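Local coordinates for protein starch synthase I (Hordeum vulgare, PDB 4HLN) that is a plant glycosyltransferase-family protein of the two-domain GT-B fold that carries a bound glycan of alpha-D-glucopyranose units, at residues A[413-418]-A[600-605]; A[515-520]-A[540-545]; A[554-559]-A[567-572]. One frame throughout, in Å; residues are numbered along the deposited sequence.

From the N terminus, the chain first reaches 413-418, in the loop ahead of helix 419-432, and interaction 1 closes a long loop from there to helix 594-606. Interactions 2 and 3 both lie within this loop and follow one another without crossing. Interaction 2 closes a beta-alpha-beta unit by laying strand 540-544 beside 517-520. Interaction 3 then shuts a short loop, bringing 554-559 back against 567-572, whose strand 569-571 is the outer neighbour of 540-544 in the same parallel sheet. Helix 594-606 touches all three: its Met601, Lys602 and Met605 meet 413-418, while Leu600 reaches Val540 of interaction 2 and Phe556 and Trp569 of interaction 3.

Interaction 1 (A[413-418]-A[600-605]); sequences YSVDDL and LMKRGM
Met605 starts with CG beside its backbone N (chi1 -48°), runs straight through CG and SD, and then bends at its last torsion (chi3 63°), which brings CE to the edge of the Tyr413 ring, 3.9 Å from CE1. The two side chains meet at about a right angle. Met601, one helical turn earlier, repeats this shape, and its CE lies 3.9 Å from Leu418 CD1. Leu418 thus spans both thioether chains: while CD1 rests on Met601, the Leu418 and Met605 side chains slide past each other in opposite directions, Leu418 CD2 3.9 Å from Met605 SD. Val415 packs through CG2, 3.7 Å from Met605 CB and against Lys602 CA. The extended Lys602 passes alongside Val415, its CE 3.4 Å from the Val415 O, while NZ has a long, weak ion pair with Glu598. Within the loop, Ser414 OG accepts from Asp417 N at 3.3 Å, an ST motif that rounds the chain just before helix 419-432. The phenol of Tyr413 is anchored beyond the contact by a hydrogen bond from OH to Tyr537 O. With no hydrogen bond joining the two segments, van der Waals packing of Tyr413, Val415 and Leu418 on Met601, Met605 and the Lys602 chain holds them together, and the polar ends of Tyr413 and Ser414 find their partners beyond the contact or within the loop.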
loop_
_atom_site.group_PDB
_atom_site.type_symbol
_atom_site.label_atom_id
_atom_site.label_comp_id
_atom_site.label_asym_id
_atom_site.label_seq_id
_atom_site.Cartn_x
_atom_site.Cartn_y
_atom_site.Cartn_z
ATOM N N TYR A 413 12.863 -3.757 25.964
ATOM C CA TYR A 413 11.694 -3.432 26.757
ATOM C C TYR A 413 10.433 -4.069 26.173
ATOM O O TYR A 413 10.443 -4.600 25.059
ATOM C CB TYR A 413 11.537 -1.911 26.887
ATOM C CG TYR A 413 11.278 -1.164 25.588
ATOM C CD1 TYR A 413 9.987 -0.960 25.121
ATOM C CD2 TYR A 413 12.323 -0.632 24.851
ATOM C CE1 TYR A 413 9.749 -0.262 23.950
ATOM C CE2 TYR A 413 12.097 0.073 23.685
ATOM C CZ TYR A 413 10.813 0.254 23.233
ATOM O OH TYR A 413 10.601 0.950 22.056
ATOM N N SER A 414 9.347 -4.013 26.931
ATOM C CA SER A 414 8.100 -4.621 26.505
ATOM C C SER A 414 6.952 -3.775 27.021
ATOM O O SER A 414 7.173 -2.775 27.706
ATOM C CB SER A 414 7.989 -6.045 27.051
ATOM O OG SER A 414 7.943 -6.036 28.470
ATOM N N VAL A 415 5.728 -4.173 26.689
ATOM C CA VAL A 415 4.562 -3.445 27.153
ATOM C C VAL A 415 4.479 -3.515 28.683
ATOM O O VAL A 415 3.921 -2.632 29.335
ATOM C CB VAL A 415 3.276 -3.979 26.493
ATOM C CG1 VAL A 415 2.495 -4.852 27.463
ATOM C CG2 VAL A 415 2.418 -2.826 26.004
ATOM N N ASP A 416 5.068 -4.558 29.254
ATOM C CA ASP A 416 5.005 -4.776 30.696
ATOM C C ASP A 416 6.114 -4.029 31.424
ATOM O O ASP A 416 5.987 -3.710 32.602
ATOM C CB ASP A 416 5.089 -6.270 31.006
ATOM C CG ASP A 416 4.118 -7.095 30.170
ATOM O OD1 ASP A 416 2.922 -7.151 30.536
ATOM O OD2 ASP A 416 4.550 -7.683 29.148
ATOM N N ASP A 417 7.205 -3.760 30.716
ATOM C CA ASP A 417 8.337 -3.053 31.297
ATOM C C ASP A 417 8.927 -2.039 30.323
ATOM O O ASP A 417 9.706 -2.389 29.431
ATOM C CB ASP A 417 9.417 -4.035 31.733
ATOM C CG ASP A 417 10.586 -3.343 32.407
ATOM O OD1 ASP A 417 11.714 -3.879 32.330
ATOM O OD2 ASP A 417 10.374 -2.260 33.005
ATOM N N LEU A 418 8.563 -0.778 30.511
ATOM C CA LEU A 418 8.981 0.271 29.593
ATOM C C LEU A 418 10.291 0.968 29.990
ATOM O O LEU A 418 10.742 1.895 29.309
ATOM C CB LEU A 418 7.860 1.294 29.452
ATOM C CG LEU A 418 6.572 0.754 28.827
ATOM C CD1 LEU A 418 5.554 1.864 28.696
ATOM C CD2 LEU A 418 6.847 0.124 27.468
ATOM N N LEU A 600 -1.379 5.671 25.370
ATOM C CA LEU A 600 -1.239 5.739 23.921
ATOM C C LEU A 600 -0.185 4.748 23.436
ATOM O O LEU A 600 -0.349 4.099 22.395
ATOM C CB LEU A 600 -0.878 7.154 23.489
ATOM C CG LEU A 600 -2.087 8.056 23.255
ATOM C CD1 LEU A 600 -1.689 9.513 23.341
ATOM C CD2 LEU A 600 -2.754 7.743 21.909
ATOM N N MET A 601 0.895 4.636 24.203
ATOM C CA MET A 601 1.979 3.720 23.871
ATOM C C MET A 601 1.533 2.275 23.987
ATOM O O MET A 601 1.609 1.509 23.022
ATOM C CB MET A 601 3.174 3.960 24.785
ATOM C CG MET A 601 3.773 5.350 24.652
ATOM S SD MET A 601 4.817 5.825 26.065
ATOM C CE MET A 601 6.158 4.632 26.007
ATOM N N LYS A 602 1.066 1.906 25.173
ATOM C CA LYS A 602 0.655 0.532 25.433
ATOM C C LYS A 602 -0.393 0.047 24.423
ATOM O O LYS A 602 -0.378 -1.121 24.003
ATOM C CB LYS A 602 0.186 0.378 26.884
ATOM C CG LYS A 602 1.333 0.539 27.899
ATOM C CD LYS A 602 0.951 0.128 29.318
ATOM C CE LYS A 602 2.169 0.079 30.234
ATOM N NZ LYS A 602 1.860 -0.541 31.557
ATOM N N ARG A 603 -1.282 0.949 24.013
ATOM C CA ARG A 603 -2.275 0.602 23.013
ATOM C C ARG A 603 -1.601 0.268 21.684
ATOM O O ARG A 603 -1.953 -0.722 21.034
ATOM C CB ARG A 603 -3.310 1.716 22.854
ATOM C CG ARG A 603 -4.718 1.283 23.257
ATOM C CD ARG A 603 -5.308 2.175 24.328
ATOM N NE ARG A 603 -5.422 3.557 23.879
ATOM C CZ ARG A 603 -5.224 4.611 24.665
ATOM N NH1 ARG A 603 -5.340 5.845 24.178
ATOM N NH2 ARG A 603 -4.905 4.428 25.942
ATOM N N GLY A 604 -0.616 1.077 21.297
ATOM C CA GLY A 604 0.123 0.833 20.070
ATOM C C GLY A 604 0.839 -0.503 20.085
ATOM O O GLY A 604 0.791 -1.275 19.120
ATOM N N MET A 605 1.499 -0.785 21.203
ATOM C CA MET A 605 2.339 -1.966 21.310
ATOM C C MET A 605 1.545 -3.263 21.387
ATOM O O MET A 605 2.010 -4.312 20.928
ATOM C CB MET A 605 3.250 -1.834 22.519
ATOM C CG MET A 605 3.946 -0.484 22.566
ATOM S SD MET A 605 4.900 -0.245 24.070
ATOM C CE MET A 605 6.086 -1.562 23.874
#

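Interaction 2 (A[515-520]-A[540-545]); sequences CDILLM and VPVVHG
Strands 517-520 and 540-544 run parallel, the two beta arms of a beta-alpha-beta unit joined through helix 529-536, inside the Rossmann-like parallel sheet of the C-terminal GT-B domain. Five backbone hydrogen bonds form the ladder. Asp516 O accepts from Val540 N and Val540 O from Leu518 N. Leu518 O then takes Val542 N at 2.8 Å, Val542 O takes Met520 N at 2.8 Å, and Met520 O takes His544 N. Pro541, which has no N-H, falls at a position whose nitrogen this ladder does not use, so the series is unbroken; its backbone pairs with Trp569 on the next strand. CA-H...O contacts, such as Ile517 CA to Val540 O at 3.2 Å, fill in between. Among apolar contacts, Ile517 CG2 meets Val542 CG2 and Leu519 CD1 meets Val542 CG1 on the face that also carries Val540, where Trp597 of helix 594-606 packs on Ile517. Leu518 and Met520 turn to the other face, against helix 529-536. There Met520 bends at both chi2 (83°) and chi3 (57°), which places its CE 3.4 Å from Pro541 CB and 4.0 Å from Val543 CB.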
loop_
_atom_site.group_PDB
_atom_site.type_symbol
_atom_site.label_atom_id
_atom_site.label_comp_id
_atom_site.label_asym_id
_atom_site.label_seq_id
_atom_site.Cartn_x
_atom_site.Cartn_y
_atom_site.Cartn_z
ATOM N N CYS A 515 13.045 7.647 20.140
ATOM C CA CYS A 515 12.108 8.772 20.048
ATOM C C CYS A 515 10.797 8.545 20.770
ATOM O O CYS A 515 10.347 7.410 20.936
ATOM C CB CYS A 515 11.776 9.084 18.588
ATOM S SG CYS A 515 13.161 9.688 17.634
ATOM N N ASP A 516 10.171 9.650 21.159
ATOM C CA ASP A 516 8.882 9.607 21.833
ATOM C C ASP A 516 7.782 9.674 20.794
ATOM O O ASP A 516 6.743 9.020 20.927
ATOM C CB ASP A 516 8.766 10.767 22.822
ATOM C CG ASP A 516 9.875 10.750 23.868
ATOM O OD1 ASP A 516 10.032 9.715 24.562
ATOM O OD2 ASP A 516 10.608 11.762 23.973
ATOM N N ILE A 517 8.044 10.460 19.751
ATOM C CA ILE A 517 7.113 10.668 18.654
ATOM C C ILE A 517 7.806 10.418 17.330
ATOM O O ILE A 517 8.976 10.752 17.160
ATOM C CB ILE A 517 6.613 12.116 18.636
ATOM C CG1 ILE A 517 5.910 12.441 19.951
ATOM C CG2 ILE A 517 5.713 12.391 17.412
ATOM C CD1 ILE A 517 5.584 13.892 20.084
ATOM N N LEU A 518 7.079 9.824 16.390
ATOM C CA LEU A 518 7.596 9.649 15.048
ATOM C C LEU A 518 6.660 10.361 14.112
ATOM O O LEU A 518 5.442 10.268 14.248
ATOM C CB LEU A 518 7.680 8.177 14.696
ATOM C CG LEU A 518 8.702 7.841 13.614
ATOM C CD1 LEU A 518 10.104 7.859 14.195
ATOM C CD2 LEU A 518 8.394 6.474 13.020
ATOM N N LEU A 519 7.230 11.092 13.167
ATOM C CA LEU A 519 6.443 11.967 12.302
ATOM C C LEU A 519 6.408 11.469 10.850
ATOM O O LEU A 519 7.450 11.324 10.203
ATOM C CB LEU A 519 7.015 13.380 12.372
ATOM C CG LEU A 519 6.402 14.439 11.467
ATOM C CD1 LEU A 519 4.921 14.570 11.780
ATOM C CD2 LEU A 519 7.135 15.762 11.659
ATOM N N MET A 520 5.207 11.202 10.344
ATOM C CA MET A 520 5.046 10.766 8.963
ATOM C C MET A 520 4.105 11.700 8.213
ATOM O O MET A 520 2.893 11.486 8.177
ATOM C CB MET A 520 4.528 9.324 8.893
ATOM C CG MET A 520 5.498 8.255 9.399
ATOM S SD MET A 520 5.513 8.009 11.197
ATOM C CE MET A 520 3.788 7.626 11.496
ATOM N N VAL A 540 4.860 7.074 19.607
ATOM C CA VAL A 540 3.572 7.585 19.181
ATOM C C VAL A 540 3.694 8.277 17.840
ATOM O O VAL A 540 4.487 9.199 17.668
ATOM C CB VAL A 540 2.955 8.530 20.220
ATOM C CG1 VAL A 540 1.699 9.153 19.666
ATOM C CG2 VAL A 540 2.629 7.772 21.484
ATOM N N PRO A 541 2.915 7.808 16.871
ATOM C CA PRO A 541 3.001 8.363 15.529
ATOM C C PRO A 541 2.125 9.591 15.353
ATOM O O PRO A 541 1.022 9.663 15.899
ATOM C CB PRO A 541 2.488 7.213 14.657
ATOM C CG PRO A 541 1.532 6.476 15.526
ATOM C CD PRO A 541 2.126 6.565 16.912
ATOM N N VAL A 542 2.643 10.554 14.600
ATOM C CA VAL A 542 1.864 11.681 14.108
ATOM C C VAL A 542 1.927 11.668 12.579
ATOM O O VAL A 542 2.988 11.835 11.976
ATOM C CB VAL A 542 2.408 13.015 14.642
ATOM C CG1 VAL A 542 1.845 14.190 13.839
ATOM C CG2 VAL A 542 2.109 13.150 16.124
ATOM N N VAL A 543 0.780 11.474 11.951
ATOM C CA VAL A 543 0.747 11.156 10.539
ATOM C C VAL A 543 -0.340 11.929 9.785
ATOM O O VAL A 543 -1.388 12.261 10.347
ATOM C CB VAL A 543 0.540 9.639 10.369
ATOM C CG1 VAL A 543 -0.722 9.201 11.094
ATOM C CG2 VAL A 543 0.488 9.261 8.903
ATOM N N HIS A 544 -0.079 12.234 8.515
ATOM C CA HIS A 544 -1.102 12.828 7.656
ATOM C C HIS A 544 -2.218 11.841 7.354
ATOM O O HIS A 544 -1.956 10.726 6.889
ATOM C CB HIS A 544 -0.519 13.293 6.327
ATOM C CG HIS A 544 -1.570 13.665 5.325
ATOM N ND1 HIS A 544 -1.368 13.590 3.964
ATOM C CD2 HIS A 544 -2.836 14.112 5.492
ATOM C CE1 HIS A 544 -2.462 13.980 3.334
ATOM N NE2 HIS A 544 -3.372 14.298 4.240
ATOM N N GLY A 545 -3.458 12.260 7.601
ATOM C CA GLY A 545 -4.616 11.451 7.265
ATOM C C GLY A 545 -5.812 11.593 8.185
ATOM O O GLY A 545 -5.840 12.422 9.094
#

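Interaction 3 (A[554-559]-A[567-572]); sequences ETFNPF and TGWAFS. With GLC (alpha-D-glucopyranose), chain B; GLC (alpha-D-glucopyranose), chain C; GLC (alpha-D-glucopyranose), chain D; GLC (alpha-D-glucopyranose), chain E.
Thr555 and Gly568 form a single backbone bridge, where the loop 554-559 briefly runs beside the start of strand 569-571. Two main-chain bonds flank it: Thr567 N gives to Glu554 O at 2.8 Å, and Phe556 N gives to Gly568 O, also at 2.8 Å. Thr555 holds OG1 beside its own backbone N (chi1 -60°), and from there it accepts Ala570 N at 3.2 Å, while Thr567 OG1 takes a weak bond from Glu554 N. The other branch of Thr555, CG2, comes 3.9 Å from Trp569 CD1. Phe556 and Trp569 point the same way, side by side: Phe556 CB sits over the rim of one indole face, Phe556 CD1 is 3.6 Å from Trp569 CZ2, and the ring planes are inclined at 72°. At the glycan end, Trp569 NE1 gives a weak bond to O6 of the chain B glucopyranose, 2.8 Å away. Pro558 CG lies 3.7 Å from C3 of the chain C unit, and O2 of the chain E unit lies at the Phe556 ring edge. Asn557 OD1 accepts Phe559 N from above the amide plane, an Asx turn around Pro558, whose CG lies over the centre of the Phe559 ring. With Glu564, Thr585, Thr589, His593 and Ser596, residues Phe556, Pro558, Phe559 and Trp569 form the glycan pocket, an aromatic-lined carbohydrate site at the sheet edge of a GT-B domain.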
loop_
_atom_site.group_PDB
_atom_site.type_symbol
_atom_site.label_atom_id
_atom_site.label_comp_id
_atom_site.label_asym_id
_atom_site.label_seq_id
_atom_site.Cartn_x
_atom_site.Cartn_y
_atom_site.Cartn_z
ATOM N N GLU A 554 -5.575 5.558 14.775
ATOM C CA GLU A 554 -6.781 6.148 15.340
ATOM C C GLU A 554 -6.407 7.356 16.214
ATOM O O GLU A 554 -5.657 7.224 17.186
ATOM C CB GLU A 554 -7.533 5.087 16.148
ATOM C CG GLU A 554 -8.866 5.533 16.717
ATOM C CD GLU A 554 -9.465 4.501 17.666
ATOM O OE1 GLU A 554 -10.296 4.888 18.518
ATOM O OE2 GLU A 554 -9.102 3.307 17.561
ATOM N N THR A 555 -6.904 8.537 15.859
ATOM C CA THR A 555 -6.535 9.743 16.597
ATOM C C THR A 555 -6.923 9.653 18.073
ATOM O O THR A 555 -7.954 9.082 18.424
ATOM C CB THR A 555 -7.142 11.017 15.982
ATOM O OG1 THR A 555 -6.677 11.172 14.638
ATOM C CG2 THR A 555 -6.729 12.242 16.788
ATOM N N PHE A 556 -6.083 10.225 18.931
ATOM C CA PHE A 556 -6.293 10.191 20.373
ATOM C C PHE A 556 -7.563 10.893 20.807
ATOM O O PHE A 556 -7.850 12.014 20.382
ATOM C CB PHE A 556 -5.123 10.846 21.094
ATOM C CG PHE A 556 -5.228 10.779 22.581
ATOM C CD1 PHE A 556 -5.022 11.903 23.357
ATOM C CD2 PHE A 556 -5.539 9.581 23.212
ATOM C CE1 PHE A 556 -5.114 11.834 24.748
ATOM C CE2 PHE A 556 -5.630 9.504 24.601
ATOM C CZ PHE A 556 -5.421 10.634 25.368
ATOM N N ASN A 557 -8.304 10.233 21.685
ATOM C CA ASN A 557 -9.540 10.782 22.217
ATOM C C ASN A 557 -9.770 10.271 23.625
ATOM O O ASN A 557 -10.192 9.129 23.810
ATOM C CB ASN A 557 -10.710 10.395 21.324
ATOM C CG ASN A 557 -12.038 10.623 21.987
ATOM O OD1 ASN A 557 -12.215 11.586 22.740
ATOM N ND2 ASN A 557 -12.985 9.728 21.728
ATOM N N PRO A 558 -9.489 11.118 24.627
ATOM C CA PRO A 558 -9.475 10.710 26.037
ATOM C C PRO A 558 -10.878 10.520 26.624
ATOM O O PRO A 558 -11.017 10.265 27.823
ATOM C CB PRO A 558 -8.738 11.867 26.725
ATOM C CG PRO A 558 -9.016 13.049 25.863
ATOM C CD PRO A 558 -9.156 12.543 24.452
ATOM N N PHE A 559 -11.899 10.620 25.776
ATOM C CA PHE A 559 -13.282 10.479 26.213
ATOM C C PHE A 559 -13.999 9.339 25.497
ATOM O O PHE A 559 -13.805 9.124 24.304
ATOM C CB PHE A 559 -14.037 11.777 25.956
ATOM C CG PHE A 559 -13.234 13.010 26.243
ATOM C CD1 PHE A 559 -12.719 13.239 27.511
ATOM C CD2 PHE A 559 -13.010 13.950 25.251
ATOM C CE1 PHE A 559 -11.984 14.387 27.785
ATOM C CE2 PHE A 559 -12.278 15.099 25.518
ATOM C CZ PHE A 559 -11.761 15.316 26.788
ATOM N N THR A 567 -4.286 5.891 19.297
ATOM C CA THR A 567 -2.927 5.362 19.242
ATOM C C THR A 567 -1.898 6.409 18.859
ATOM O O THR A 567 -0.700 6.162 18.946
ATOM C CB THR A 567 -2.816 4.207 18.233
ATOM O OG1 THR A 567 -3.522 4.549 17.035
ATOM C CG2 THR A 567 -3.397 2.934 18.814
ATOM N N GLY A 568 -2.369 7.569 18.423
ATOM C CA GLY A 568 -1.489 8.659 18.049
ATOM C C GLY A 568 -2.310 9.811 17.509
ATOM O O GLY A 568 -3.477 9.945 17.846
ATOM N N TRP A 569 -1.718 10.644 16.667
ATOM C CA TRP A 569 -2.489 11.703 16.030
ATOM C C TRP A 569 -2.403 11.664 14.518
ATOM O O TRP A 569 -1.317 11.715 13.951
ATOM C CB TRP A 569 -2.041 13.073 16.524
ATOM C CG TRP A 569 -2.508 13.370 17.894
ATOM C CD1 TRP A 569 -3.639 14.038 18.244
ATOM C CD2 TRP A 569 -1.858 13.009 19.115
ATOM N NE1 TRP A 569 -3.737 14.118 19.612
ATOM C CE2 TRP A 569 -2.655 13.490 20.171
ATOM C CE3 TRP A 569 -0.681 12.324 19.419
ATOM C CZ2 TRP A 569 -2.315 13.306 21.507
ATOM C CZ3 TRP A 569 -0.347 12.138 20.746
ATOM C CH2 TRP A 569 -1.158 12.629 21.773
ATOM N N ALA A 570 -3.554 11.580 13.871
ATOM C CA ALA A 570 -3.628 11.770 12.430
ATOM C C ALA A 570 -4.218 13.149 12.169
ATOM O O ALA A 570 -5.235 13.513 12.757
ATOM C CB ALA A 570 -4.485 10.687 11.779
ATOM N N PHE A 571 -3.576 13.914 11.296
ATOM C CA PHE A 571 -4.019 15.271 11.012
ATOM C C PHE A 571 -4.311 15.472 9.536
ATOM O O PHE A 571 -3.662 14.885 8.676
ATOM C CB PHE A 571 -2.963 16.282 11.462
ATOM C CG PHE A 571 -1.683 16.218 10.665
ATOM C CD1 PHE A 571 -0.662 15.346 11.032
ATOM C CD2 PHE A 571 -1.500 17.027 9.552
ATOM C CE1 PHE A 571 0.519 15.290 10.309
ATOM C CE2 PHE A 571 -0.314 16.972 8.821
ATOM C CZ PHE A 571 0.694 16.104 9.199
ATOM N N SER A 572 -5.289 16.322 9.257
ATOM C CA SER A 572 -5.629 16.695 7.891
ATOM C C SER A 572 -6.220 18.091 7.939
ATOM O O SER A 572 -6.940 18.429 8.877
ATOM C CB SER A 572 -6.633 15.709 7.286
ATOM O OG SER A 572 -6.814 15.949 5.902
HETATM C C1 GLC B . -10.231 14.752 19.530
HETATM C C2 GLC B . -11.010 14.896 20.821
HETATM C C3 GLC B . -10.254 15.756 21.845
HETATM C C4 GLC B . -8.728 15.553 21.943
HETATM C C5 GLC B . -8.186 15.390 20.520
HETATM C C6 GLC B . -6.734 14.952 20.459
HETATM O O2 GLC B . -12.259 15.481 20.510
HETATM O O3 GLC B . -10.829 15.522 23.109
HETATM O O4 GLC B . -8.236 16.687 22.676
HETATM O O5 GLC B . -8.915 14.381 19.852
HETATM O O6 GLC B . -6.053 15.769 19.542
HETATM C C1 GLC C . -6.864 16.851 23.211
HETATM C C2 GLC C . -5.995 15.678 23.718
HETATM C C3 GLC C . -6.077 15.282 25.210
HETATM C C4 GLC C . -6.382 16.403 26.196
HETATM C C5 GLC C . -7.222 17.498 25.535
HETATM C C6 GLC C . -7.183 18.755 26.400
HETATM O O2 GLC C . -6.196 14.535 22.919
HETATM O O3 GLC C . -4.817 14.775 25.600
HETATM O O4 GLC C . -7.018 15.883 27.375
HETATM O O5 GLC C . -6.781 17.848 24.224
HETATM O O6 GLC C . -6.184 19.623 25.918
HETATM C C1 GLC D . -9.688 13.615 31.866
HETATM C C2 GLC D . -10.309 12.245 31.577
HETATM C C3 GLC D . -11.695 12.306 30.914
HETATM C C4 GLC D . -12.650 13.390 31.457
HETATM C C5 GLC D . -11.908 14.584 32.092
HETATM C C6 GLC D . -12.774 15.235 33.177
HETATM O O2 GLC D . -9.431 11.473 30.786
HETATM O O3 GLC D . -12.301 11.037 31.076
HETATM O O4 GLC D . -13.516 13.855 30.404
HETATM O O5 GLC D . -10.638 14.287 32.674
HETATM O O6 GLC D . -12.912 14.376 34.292
HETATM C C1 GLC E . -6.132 15.859 28.533
HETATM C C2 GLC E . -5.827 14.493 29.147
HETATM C C3 GLC E . -7.065 13.799 29.719
HETATM C C4 GLC E . -7.857 14.696 30.673
HETATM C C5 GLC E . -7.713 16.197 30.370
HETATM C C6 GLC E . -7.657 16.934 31.707
HETATM O O2 GLC E . -5.165 13.682 28.205
HETATM O O3 GLC E . -6.644 12.673 30.452
HETATM O O4 GLC E . -9.251 14.362 30.692
HETATM O O5 GLC E . -6.580 16.637 29.624
HETATM O O6 GLC E . -6.587 17.858 31.712
#